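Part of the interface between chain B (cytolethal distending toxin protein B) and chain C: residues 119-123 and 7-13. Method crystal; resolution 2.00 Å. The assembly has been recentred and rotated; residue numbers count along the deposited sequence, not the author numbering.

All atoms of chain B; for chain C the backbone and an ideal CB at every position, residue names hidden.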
# COMPACT_ATOMS: atom_id res chain seq x y z
N LEU B 119 31.74 -0.11 -6.88
CA LEU B 119 30.36 0.34 -7.02
C LEU B 119 29.77 0.61 -5.64
O LEU B 119 30.07 -0.11 -4.69
CB LEU B 119 29.52 -0.72 -7.74
CG LEU B 119 29.99 -1.07 -9.15
CD1 LEU B 119 29.06 -2.09 -9.80
CD2 LEU B 119 30.04 0.22 -9.98
N GLN B 120 28.95 1.64 -5.52
CA GLN B 120 28.36 1.96 -4.24
C GLN B 120 27.15 1.08 -3.95
O GLN B 120 26.01 1.51 -4.04
CB GLN B 120 27.96 3.43 -4.19
CG GLN B 120 29.16 4.38 -4.18
CD GLN B 120 29.89 4.42 -2.84
OE1 GLN B 120 30.41 3.40 -2.36
NE2 GLN B 120 29.91 5.59 -2.23
N SER B 121 27.42 -0.18 -3.63
CA SER B 121 26.34 -1.10 -3.33
C SER B 121 25.89 -0.88 -1.89
O SER B 121 26.61 -0.31 -1.06
CB SER B 121 26.79 -2.54 -3.55
OG SER B 121 27.82 -2.90 -2.66
N ARG B 122 24.68 -1.33 -1.61
CA ARG B 122 24.07 -1.21 -0.28
C ARG B 122 24.05 -2.57 0.43
O ARG B 122 23.80 -3.62 -0.20
CB ARG B 122 22.64 -0.69 -0.42
CG ARG B 122 22.53 0.71 -1.04
CD ARG B 122 21.11 0.98 -1.53
NE ARG B 122 20.82 0.33 -2.81
CZ ARG B 122 21.22 0.77 -4.00
NH1 ARG B 122 21.95 1.88 -4.09
NH2 ARG B 122 20.89 0.12 -5.11
N PRO B 123 24.32 -2.59 1.74
CA PRO B 123 24.32 -3.85 2.48
C PRO B 123 22.93 -4.35 2.80
O PRO B 123 21.95 -3.61 2.69
CB PRO B 123 25.09 -3.49 3.75
CG PRO B 123 24.60 -2.08 4.02
CD PRO B 123 24.66 -1.45 2.63
N UNK C 7 22.71 12.51 -4.09
CA UNK C 7 22.54 11.28 -3.33
C UNK C 7 23.82 10.46 -3.31
O UNK C 7 24.61 10.48 -4.25
CB UNK C 7 21.39 10.45 -3.91
N UNK C 8 24.00 9.71 -2.22
CA UNK C 8 25.16 8.85 -2.03
C UNK C 8 25.07 7.67 -2.99
O UNK C 8 26.06 7.02 -3.28
CB UNK C 8 25.25 8.37 -0.58
N UNK C 9 23.88 7.43 -3.53
CA UNK C 9 23.67 6.30 -4.44
C UNK C 9 23.11 6.72 -5.78
O UNK C 9 21.91 6.56 -6.04
CB UNK C 9 22.73 5.28 -3.80
N UNK C 10 23.98 7.23 -6.66
CA UNK C 10 23.54 7.69 -7.98
C UNK C 10 22.93 6.65 -8.93
O UNK C 10 22.45 7.02 -10.00
CB UNK C 10 24.74 8.32 -8.69
N UNK C 11 22.97 5.37 -8.59
CA UNK C 11 22.35 4.39 -9.46
C UNK C 11 20.84 4.48 -9.30
O UNK C 11 20.09 3.97 -10.12
CB UNK C 11 22.85 2.98 -9.15
N UNK C 12 20.40 5.15 -8.24
CA UNK C 12 18.96 5.28 -7.97
C UNK C 12 18.41 6.61 -8.46
O UNK C 12 18.72 7.67 -7.90
CB UNK C 12 18.68 5.13 -6.47
N UNK C 13 17.58 6.56 -9.49
CA UNK C 13 16.99 7.79 -10.00
C UNK C 13 16.02 8.43 -9.01
O UNK C 13 15.47 7.77 -8.13
CB UNK C 13 16.27 7.51 -11.32

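Position 7 has its ideal CB more than 5.5 Å from every atom of the chain B stretch, and its phi/psi of -65/150 is extended, so this stretch imposes no choice. Thr7(C) makes no contact with it; Thr7(C) OG1 accepts a hydrogen bond from the backbone N of position 9 (3.1 Å, 169°).

At position 8 the CA-to-CB bond runs sideways and again finds no atom of the chain B stretch within 5.5 Å. A small or medium side chain of either polarity could skirt Gln120(B). Thr8(C), with chi1 m, reaches it loosely, CG2 lying 4.4 Å from Gln120(B) NE2.

Position 9 points toward chain B. Its ideal CB lies 3.5 Å from Arg122(B) NH1 and 5.0 Å from Gln120(B) O, and beyond it run the aliphatic part of Arg122(B) and the carbonyls of Gln120(B) and Ser121(B). An aromatic or a long aliphatic side chain could cover the arginine methylenes; a polar tip could also use the carbonyls. Tyr9(C) is found, with chi1 m. Arg122(B) CG sits 3.8 Å from its ring centroid and 22° off the normal, a CH-pi contact over one face, while Gln120(B) O approaches the ring edge, 3.2 Å from Tyr9(C) CD1. The hydroxyl reaches chain B through a water that lies 2.6 Å from Tyr9(C) OH and donates to Ser121(B) O, also at 2.6 Å.

Position 10 has phi/psi -62/-7 and a sideways CB with no atom of the chain B stretch within 5.5 Å. Its phi would admit proline, among many others. Pro10(C) occupies the second place of a type I turn from position 9 to position 12, closed by a hydrogen bond from N of position 12 to Tyr9(C) O (3.0 Å).

Position 11 points toward the guanidinium, its ideal CB 5.3 Å from Arg122(B) NH1. That spacing and the positive charge favour a short acceptor: aspartate best, asparagine plausibly. Asp11(C), chi1 p, forms a two-pronged salt bridge: Arg122(B) NH1 donates to OD1 and Arg122(B) NH2 to OD2, both at 3.0 Å and nearly linear (172° and 171°). A water also donates to Asp11(C) OD1 (2.6 Å) and Gln120(B) O (2.9 Å).

Position 12 also points toward the arginine, its ideal CB 5.2 Å from Arg122(B) NH1. A compact aliphatic group could cover the guanidinium; a small polar one is not excluded. Val12(C), chi1 t, places CG2 over one face, 3.8 Å from Arg122(B) NH1.

Position 13 is out of reach, so this stretch leaves the choice open; Glu13(C) makes no contact with it.

Chain C, residues 7-13: TTYPDVE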
# COMPACT_ATOMS: atom_id res chain seq x y z
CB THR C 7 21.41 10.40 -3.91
OG1 THR C 7 21.37 9.16 -3.21
CG2 THR C 7 21.64 10.11 -5.38
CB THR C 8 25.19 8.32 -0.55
OG1 THR C 8 25.39 9.43 0.33
CG2 THR C 8 26.29 7.28 -0.33
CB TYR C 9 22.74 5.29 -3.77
CG TYR C 9 23.32 4.74 -2.48
CD1 TYR C 9 24.35 3.79 -2.50
CD2 TYR C 9 22.87 5.21 -1.25
CE1 TYR C 9 24.91 3.33 -1.32
CE2 TYR C 9 23.42 4.76 -0.07
CZ TYR C 9 24.44 3.82 -0.10
OH TYR C 9 25.01 3.40 1.08
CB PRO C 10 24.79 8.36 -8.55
CG PRO C 10 25.90 7.58 -7.91
CD PRO C 10 25.42 7.45 -6.48
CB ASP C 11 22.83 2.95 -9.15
CG ASP C 11 22.35 2.45 -7.78
OD1 ASP C 11 22.68 3.09 -6.77
OD2 ASP C 11 21.66 1.40 -7.72
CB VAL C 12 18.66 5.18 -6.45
CG1 VAL C 12 17.15 5.26 -6.22
CG2 VAL C 12 19.20 3.87 -5.88
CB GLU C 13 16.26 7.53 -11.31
CG GLU C 13 17.16 7.52 -12.55
CD GLU C 13 16.44 8.04 -13.78
OE1 GLU C 13 16.79 9.15 -14.28
OE2 GLU C 13 15.51 7.35 -14.24
O HOH W 1 25.14 3.35 -6.07
O HOH W 2 26.83 1.58 0.76
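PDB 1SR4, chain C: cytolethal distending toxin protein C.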